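Local coordinates for DUF1896 domain-containing protein (Porphyromonas gingivalis, PDB 2APL) that is of unknown function, an all-helical member of the DUF1896 family, at residues Ser10-Lys15 / Asp39-Ala44; Thr43-Ala48 / Pro56-Met61. All coordinates share one frame; numbering follows the deposited sequence.

Both contacts lie in the N-terminal part of this all-helical chain, and helix 31-51 serves both: contact 1 sets it against helix 3-23, contact 2 against helix 55-67. Each is buried and apolar, with no hydrogen bond crossing it. They differ in intimacy. In contact 1 an aromatic ring spans between helices whose nearest alpha carbons are farther apart than in contact 2, and only 126 Å² is buried; in contact 2 facing alanines let the backbones come much closer and 265 Å² is buried. The segments share Thr-43 and Ala-44, the contact centres are about 10 Å apart, and the Phe-12 ring joins them, its CE2 lying 3.8 Å from Tyr-45 CB.

Contact 1. Residues Ser10-Lys15 / Asp39-Ala44; sequences SHFRLK and DEALTA
Helices 3-23 and 31-51 pack here in the N-terminal group of helices of this DUF1896 protein, and the joint is made by one ring, that of Phe-12, set against Ala-41 and Leu-42. Backbones stay well separated: the nearest alpha carbons, Phe-12 CA and Ala-41 CA, are 6.9 Å apart, and the ring bridges the space between the helices. With CG anti to its own carbonyl carbon (chi1 -65°), Phe-12 carries one ring face up to the methyl of Ala-41. That methyl is a CH-pi partner: Ala-41 CB lies 4.3 Å from the centroid of the Phe-12 ring and 24° off its normal, displaced toward the CG side of the ring, where Phe-12 CG to Ala-41 CB is 3.9 Å. Farther along, the CD2 side of the ring slants against the backbone of the next residue, Phe-12 CD2 coming to 3.9 Å from Leu-42 N. The Leu-42 side chain joins in more loosely, its CB 4.4 Å from Phe-12 CD2.

No hydrogen bond crosses the two segments; the polar groups find partners along or beyond them. Thr-43 OG1 donates to Asp-39 O on its own helix at 3.2 Å, and that carbonyl also takes the helical bond from Thr-43 N, the two donors arriving from opposite faces of its plane. Arg-13, one residue past the phenylalanine, makes a salt bridge to Glu-17 and hydrogen bonds to Asn-31 and Thr-35, the last two tying helix 3-23 to the start of helix 31-51. Ala-62 and Leu-66 of helix 55-67 touch Phe-12 and Ala-41 respectively, so that helix also packs against both residues. The phenylalanine ring thus lies on an alanine of a second helix where three helices of an all-helical domain meet.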
ATOM      1  N   SER A  10     -18.854  -8.891  -3.540  1.00 33.60           N
ATOM      2  CA  SER A  10     -18.061  -9.721  -2.644  1.00 34.19           C
ATOM      3  C   SER A  10     -16.669 -10.001  -3.228  1.00 34.85           C
ATOM      4  O   SER A  10     -15.703 -10.080  -2.504  1.00 34.20           O
ATOM      5  CB  SER A  10     -18.797 -11.039  -2.313  1.00 34.70           C
ATOM      6  OG  SER A  10     -19.960 -10.743  -1.534  1.00 37.75           O
ATOM      7  N   HIS A  11     -16.585 -10.150  -4.547  1.00 34.98           N
ATOM      8  CA  HIS A  11     -15.319 -10.406  -5.224  1.00 35.94           C
ATOM      9  C   HIS A  11     -14.401  -9.166  -5.064  1.00 35.11           C
ATOM     10  O   HIS A  11     -13.244  -9.288  -4.667  1.00 34.98           O
ATOM     11  CB  HIS A  11     -15.617 -10.719  -6.714  1.00 36.05           C
ATOM     12  CG  HIS A  11     -14.385 -10.778  -7.565  1.00 39.89           C
ATOM     13  ND1 HIS A  11     -13.383 -11.703  -7.360  1.00 40.56           N
ATOM     14  CD2 HIS A  11     -13.978 -10.002  -8.600  1.00 40.42           C
ATOM     15  CE1 HIS A  11     -12.438 -11.530  -8.267  1.00 41.92           C
ATOM     16  NE2 HIS A  11     -12.764 -10.493  -9.019  1.00 41.51           N
ATOM     17  N   PHE A  12     -14.937  -7.972  -5.329  1.00 35.39           N
ATOM     18  CA  PHE A  12     -14.125  -6.757  -5.228  1.00 34.69           C
ATOM     19  C   PHE A  12     -13.741  -6.516  -3.767  1.00 34.63           C
ATOM     20  O   PHE A  12     -12.610  -6.144  -3.500  1.00 32.90           O
ATOM     21  CB  PHE A  12     -14.862  -5.524  -5.787  1.00 35.54           C
ATOM     22  CG  PHE A  12     -15.128  -5.619  -7.270  1.00 37.69           C
ATOM     23  CD1 PHE A  12     -14.075  -5.926  -8.160  1.00 37.89           C
ATOM     24  CD2 PHE A  12     -16.429  -5.406  -7.785  1.00 38.30           C
ATOM     25  CE1 PHE A  12     -14.323  -6.021  -9.547  1.00 41.73           C
ATOM     26  CE2 PHE A  12     -16.698  -5.533  -9.166  1.00 34.65           C
ATOM     27  CZ  PHE A  12     -15.655  -5.839 -10.042  1.00 38.79           C
ATOM     28  N   ARG A  13     -14.685  -6.675  -2.844  1.00 33.89           N
ATOM     29  CA  ARG A  13     -14.352  -6.563  -1.416  1.00 36.03           C
ATOM     30  C   ARG A  13     -13.215  -7.500  -0.952  1.00 34.89           C
ATOM     31  O   ARG A  13     -12.276  -7.040  -0.322  1.00 36.10           O
ATOM     32  CB  ARG A  13     -15.576  -6.722  -0.503  1.00 36.87           C
ATOM     33  CG  ARG A  13     -15.186  -6.488   0.992  1.00 37.97           C
ATOM     34  CD  ARG A  13     -16.413  -6.404   1.938  1.00 38.35           C
ATOM     35  NE  ARG A  13     -15.916  -5.970   3.238  1.00 42.69           N
ATOM     36  CZ  ARG A  13     -16.287  -4.842   3.832  1.00 43.60           C
ATOM     37  NH1 ARG A  13     -17.221  -4.083   3.274  1.00 42.93           N
ATOM     38  NH2 ARG A  13     -15.752  -4.505   5.008  1.00 44.91           N
ATOM     39  N   LEU A  14     -13.289  -8.784  -1.295  1.00 34.10           N
ATOM     40  CA  LEU A  14     -12.246  -9.728  -0.969  1.00 34.73           C
ATOM     41  C   LEU A  14     -10.875  -9.313  -1.565  1.00 33.98           C
ATOM     42  O   LEU A  14      -9.878  -9.342  -0.863  1.00 33.03           O
ATOM     43  CB  LEU A  14     -12.614 -11.163  -1.382  1.00 33.44           C
ATOM     44  CG  LEU A  14     -11.650 -12.220  -0.835  1.00 35.48           C
ATOM     45  CD1 LEU A  14     -11.481 -12.126   0.688  1.00 36.65           C
ATOM     46  CD2 LEU A  14     -12.060 -13.625  -1.277  1.00 37.32           C
ATOM     47  N   LYS A  15     -10.849  -8.923  -2.841  1.00 32.76           N
ATOM     48  CA  LYS A  15      -9.602  -8.495  -3.474  1.00 33.86           C
ATOM     49  C   LYS A  15      -8.973  -7.308  -2.725  1.00 31.03           C
ATOM     50  O   LYS A  15      -7.746  -7.224  -2.603  1.00 29.07           O
ATOM     51  CB  LYS A  15      -9.857  -8.069  -4.925  1.00 33.37           C
ATOM     52  CG  LYS A  15     -10.155  -9.236  -5.897  1.00 38.78           C
ATOM     53  CD  LYS A  15     -10.377  -8.687  -7.336  1.00 38.37           C
ATOM     54  CE  LYS A  15      -9.096  -8.166  -7.954  1.00 43.82           C
ATOM     55  NZ  LYS A  15      -9.409  -7.760  -9.332  1.00 44.77           N
ATOM     56  N   ASP A  39     -17.892  -0.562  -3.121  1.00 36.41           N
ATOM     57  CA  ASP A  39     -19.070   0.033  -3.745  1.00 37.69           C
ATOM     58  C   ASP A  39     -18.717   0.802  -5.031  1.00 37.44           C
ATOM     59  O   ASP A  39     -19.396   0.631  -6.055  1.00 36.00           O
ATOM     60  CB  ASP A  39     -19.761   1.023  -2.782  1.00 39.30           C
ATOM     61  CG  ASP A  39     -20.636   0.338  -1.727  1.00 43.31           C
ATOM     62  OD1 ASP A  39     -20.716  -0.907  -1.740  1.00 46.81           O
ATOM     63  OD2 ASP A  39     -21.271   1.058  -0.878  1.00 49.18           O
ATOM     64  N   GLU A  40     -17.663   1.634  -4.985  1.00 36.29           N
ATOM     65  CA  GLU A  40     -17.198   2.310  -6.190  1.00 37.62           C
ATOM     66  C   GLU A  40     -16.790   1.375  -7.326  1.00 34.85           C
ATOM     67  O   GLU A  40     -17.056   1.696  -8.513  1.00 32.00           O
ATOM     68  CB  GLU A  40     -15.992   3.248  -5.935  1.00 37.58           C
ATOM     69  CG  GLU A  40     -16.219   4.340  -4.981  1.00 43.73           C
ATOM     70  CD  GLU A  40     -14.941   5.121  -4.688  1.00 46.04           C
ATOM     71  OE1 GLU A  40     -14.038   5.302  -5.599  1.00 52.57           O
ATOM     72  OE2 GLU A  40     -14.872   5.585  -3.526  1.00 57.52           O
ATOM     73  N   ALA A  41     -16.022   0.321  -6.997  1.00 32.71           N
ATOM     74  CA  ALA A  41     -15.610  -0.653  -8.001  1.00 33.09           C
ATOM     75  C   ALA A  41     -16.829  -1.359  -8.642  1.00 34.14           C
ATOM     76  O   ALA A  41     -16.912  -1.518  -9.866  1.00 34.33           O
ATOM     77  CB  ALA A  41     -14.658  -1.718  -7.381  1.00 32.64           C
ATOM     78  N   LEU A  42     -17.771  -1.771  -7.806  1.00 34.11           N
ATOM     79  CA  LEU A  42     -19.033  -2.290  -8.308  1.00 34.93           C
ATOM     80  C   LEU A  42     -19.787  -1.384  -9.284  1.00 34.43           C
ATOM     81  O   LEU A  42     -20.218  -1.848 -10.337  1.00 34.68           O
ATOM     82  CB  LEU A  42     -19.947  -2.754  -7.182  1.00 34.65           C
ATOM     83  CG  LEU A  42     -21.265  -3.327  -7.718  1.00 36.93           C
ATOM     84  CD1 LEU A  42     -21.111  -4.753  -8.246  1.00 32.30           C
ATOM     85  CD2 LEU A  42     -22.323  -3.211  -6.625  1.00 39.74           C
ATOM     86  N   THR A  43     -19.952  -0.111  -8.951  1.00 33.83           N
ATOM     87  CA  THR A  43     -20.544   0.858  -9.863  1.00 34.58           C
ATOM     88  C   THR A  43     -19.803   0.921 -11.190  1.00 34.06           C
ATOM     89  O   THR A  43     -20.454   1.035 -12.252  1.00 35.61           O
ATOM     90  CB  THR A  43     -20.573   2.290  -9.193  1.00 34.80           C
ATOM     91  OG1 THR A  43     -21.350   2.188  -7.994  1.00 37.56           O
ATOM     92  CG2 THR A  43     -21.150   3.377 -10.104  1.00 36.17           C
ATOM     93  N   ALA A  44     -18.460   0.920 -11.144  1.00 33.30           N
ATOM     94  CA  ALA A  44     -17.651   0.930 -12.370  1.00 33.01           C
ATOM     95  C   ALA A  44     -17.925  -0.331 -13.226  1.00 32.07           C
ATOM     96  O   ALA A  44     -18.057  -0.255 -14.454  1.00 32.35           O
ATOM     97  CB  ALA A  44     -16.151   1.038 -12.047  1.00 32.43           C
TER

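Contact 2. Residues Thr43-Ala48 / Pro56-Met61; sequences TAYCDA and PEAESM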
ATOM      1  N   THR A  43     -19.952  -0.111  -8.951  1.00 33.83           N
ATOM      2  CA  THR A  43     -20.544   0.858  -9.863  1.00 34.58           C
ATOM      3  C   THR A  43     -19.803   0.921 -11.190  1.00 34.06           C
ATOM      4  O   THR A  43     -20.454   1.035 -12.252  1.00 35.61           O
ATOM      5  CB  THR A  43     -20.573   2.290  -9.193  1.00 34.80           C
ATOM      6  OG1 THR A  43     -21.350   2.188  -7.994  1.00 37.56           O
ATOM      7  CG2 THR A  43     -21.150   3.377 -10.104  1.00 36.17           C
ATOM      8  N   ALA A  44     -18.460   0.920 -11.144  1.00 33.30           N
ATOM      9  CA  ALA A  44     -17.651   0.930 -12.370  1.00 33.01           C
ATOM     10  C   ALA A  44     -17.925  -0.331 -13.226  1.00 32.07           C
ATOM     11  O   ALA A  44     -18.057  -0.255 -14.454  1.00 32.35           O
ATOM     12  CB  ALA A  44     -16.151   1.038 -12.047  1.00 32.43           C
ATOM     13  N   TYR A  45     -17.986  -1.463 -12.559  1.00 31.54           N
ATOM     14  CA  TYR A  45     -18.312  -2.739 -13.200  1.00 33.80           C
ATOM     15  C   TYR A  45     -19.715  -2.718 -13.853  1.00 33.46           C
ATOM     16  O   TYR A  45     -19.871  -2.991 -15.048  1.00 33.14           O
ATOM     17  CB  TYR A  45     -18.213  -3.890 -12.192  1.00 32.78           C
ATOM     18  CG  TYR A  45     -18.632  -5.229 -12.794  1.00 34.07           C
ATOM     19  CD1 TYR A  45     -17.713  -6.047 -13.426  1.00 34.86           C
ATOM     20  CD2 TYR A  45     -19.947  -5.630 -12.771  1.00 33.68           C
ATOM     21  CE1 TYR A  45     -18.139  -7.251 -14.055  1.00 34.15           C
ATOM     22  CE2 TYR A  45     -20.372  -6.807 -13.396  1.00 36.50           C
ATOM     23  CZ  TYR A  45     -19.446  -7.614 -14.011  1.00 35.07           C
ATOM     24  OH  TYR A  45     -19.843  -8.812 -14.584  1.00 35.33           O
ATOM     25  N   CYS A  46     -20.722  -2.355 -13.066  1.00 34.60           N
ATOM     26  CA  CYS A  46     -22.099  -2.302 -13.563  1.00 35.59           C
ATOM     27  C   CYS A  46     -22.240  -1.267 -14.714  1.00 34.53           C
ATOM     28  O   CYS A  46     -22.878  -1.543 -15.748  1.00 32.16           O
ATOM     29  CB  CYS A  46     -23.047  -2.008 -12.414  1.00 35.76           C
ATOM     30  SG  CYS A  46     -23.108  -3.285 -11.226  1.00 41.24           S
ATOM     31  N   ASP A  47     -21.577  -0.113 -14.585  1.00 34.49           N
ATOM     32  CA  ASP A  47     -21.554   0.878 -15.675  1.00 33.00           C
ATOM     33  C   ASP A  47     -20.964   0.312 -16.944  1.00 31.92           C
ATOM     34  O   ASP A  47     -21.526   0.480 -18.040  1.00 31.41           O
ATOM     35  CB  ASP A  47     -20.780   2.170 -15.316  1.00 35.07           C
ATOM     36  CG  ASP A  47     -21.536   3.085 -14.342  1.00 38.61           C
ATOM     37  OD1 ASP A  47     -22.723   2.809 -14.031  1.00 40.13           O
ATOM     38  OD2 ASP A  47     -20.912   4.087 -13.886  1.00 42.43           O
ATOM     39  N   ALA A  48     -19.803  -0.327 -16.820  1.00 31.42           N
ATOM     40  CA  ALA A  48     -19.120  -0.880 -17.986  1.00 30.21           C
ATOM     41  C   ALA A  48     -20.000  -1.911 -18.709  1.00 30.50           C
ATOM     42  O   ALA A  48     -20.202  -1.822 -19.936  1.00 29.75           O
ATOM     43  CB  ALA A  48     -17.790  -1.493 -17.600  1.00 29.40           C
ATOM     44  N   PRO A  56     -15.026  -9.567 -18.479  1.00 34.81           N
ATOM     45  CA  PRO A  56     -13.615  -9.393 -18.161  1.00 33.61           C
ATOM     46  C   PRO A  56     -13.132  -7.951 -18.293  1.00 33.17           C
ATOM     47  O   PRO A  56     -12.306  -7.493 -17.482  1.00 33.94           O
ATOM     48  CB  PRO A  56     -12.891 -10.257 -19.195  1.00 34.00           C
ATOM     49  CG  PRO A  56     -13.940 -11.061 -19.905  1.00 34.07           C
ATOM     50  CD  PRO A  56     -15.253 -10.462 -19.641  1.00 35.39           C
ATOM     51  N   GLU A  57     -13.590  -7.245 -19.322  1.00 32.35           N
ATOM     52  CA  GLU A  57     -13.227  -5.840 -19.466  1.00 32.03           C
ATOM     53  C   GLU A  57     -13.747  -5.062 -18.280  1.00 31.70           C
ATOM     54  O   GLU A  57     -13.010  -4.249 -17.733  1.00 30.87           O
ATOM     55  CB  GLU A  57     -13.769  -5.240 -20.765  1.00 32.39           C
ATOM     56  CG  GLU A  57     -13.169  -5.899 -21.977  1.00 35.29           C
ATOM     57  CD  GLU A  57     -13.797  -5.417 -23.284  1.00 38.81           C
ATOM     58  OE1 GLU A  57     -15.038  -5.285 -23.413  1.00 38.92           O
ATOM     59  OE2 GLU A  57     -13.011  -5.149 -24.196  1.00 41.52           O
ATOM     60  N   ALA A  58     -15.000  -5.312 -17.885  1.00 30.67           N
ATOM     61  CA  ALA A  58     -15.645  -4.565 -16.808  1.00 32.16           C
ATOM     62  C   ALA A  58     -14.898  -4.823 -15.464  1.00 33.27           C
ATOM     63  O   ALA A  58     -14.628  -3.886 -14.680  1.00 33.28           O
ATOM     64  CB  ALA A  58     -17.189  -4.938 -16.703  1.00 30.38           C
ATOM     65  N   GLU A  59     -14.540  -6.091 -15.228  1.00 32.41           N
ATOM     66  CA  GLU A  59     -13.825  -6.466 -14.028  1.00 33.85           C
ATOM     67  C   GLU A  59     -12.430  -5.836 -13.945  1.00 33.67           C
ATOM     68  O   GLU A  59     -11.971  -5.456 -12.856  1.00 32.85           O
ATOM     69  CB  GLU A  59     -13.717  -7.985 -13.934  1.00 34.58           C
ATOM     70  CG  GLU A  59     -14.080  -8.455 -12.548  1.00 41.33           C
ATOM     71  CD  GLU A  59     -14.386  -9.954 -12.429  1.00 45.25           C
ATOM     72  OE1 GLU A  59     -13.551 -10.776 -12.904  1.00 44.09           O
ATOM     73  OE2 GLU A  59     -15.444 -10.285 -11.817  1.00 44.18           O
ATOM     74  N   SER A  60     -11.770  -5.779 -15.091  1.00 33.11           N
ATOM     75  CA  SER A  60     -10.437  -5.199 -15.220  1.00 35.23           C
ATOM     76  C   SER A  60     -10.478  -3.710 -14.885  1.00 35.08           C
ATOM     77  O   SER A  60      -9.720  -3.227 -14.053  1.00 34.01           O
ATOM     78  CB  SER A  60      -9.941  -5.402 -16.649  1.00 34.09           C
ATOM     79  OG  SER A  60      -8.637  -4.869 -16.827  1.00 39.89           O
HETATM   80  N   MSE A  61     -11.385  -2.980 -15.514  1.00 35.52           N
HETATM   81  CA  MSE A  61     -11.448  -1.565 -15.207  1.00 37.93           C
HETATM   82  C   MSE A  61     -11.986  -1.268 -13.781  1.00 36.08           C
HETATM   83  O   MSE A  61     -11.559  -0.314 -13.172  1.00 35.59           O
HETATM   84  CB  MSE A  61     -12.160  -0.780 -16.325  1.00 36.96           C
HETATM   85  CG  MSE A  61     -13.657  -0.839 -16.271  1.00 36.71           C
HETATM   86 SE   MSE A  61     -14.391   0.062 -17.926  1.00 45.77          SE
HETATM   87  CE  MSE A  61     -14.049  -1.440 -19.266  1.00 30.43           C
TER
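Tyr-45 has its CG anti to the backbone N (chi1 176°), which swings the ring from the flank of helix 31-51 across to Ala-58 and Glu-59, while Met-61, a selenomethionine, takes chi1 81° with an extended chi2, which brings its selenium to Ala-48; the bend at chi3 then places the terminal CE. The methyl of Ala-58 sits between the two helix-31-51 residues: Ala-58 CB is 3.5 Å from Tyr-45 CD1 and 3.6 Å from Ala-48 CB. Past it, Glu-59 N meets the edge of the tyrosine ring near its plane, 3.6 Å from Tyr-45 CD1. Met-61 SE then rests 3.8 Å from Ala-48 CB. The two alanine methyls, Ala-48 and Ala-58, allow a close approach: Tyr-45 CA and Ala-58 CA are 4.8 Å apart, and the segment axes pass at 8.2 Å, running roughly antiparallel, 150° between their N-to-C directions. The Tyr-45 hydroxyl is hydrogen-bonded to ND1 of His-55, at the start of helix 55-67, a polar link between the same two helices. This helical hairpin is backed by Phe-53 of the connecting loop, which touches Ala-48 and Met-61, while helix 3-23 lies against the tyrosine through Glu-8 and Phe-12, making it a three-helix cluster.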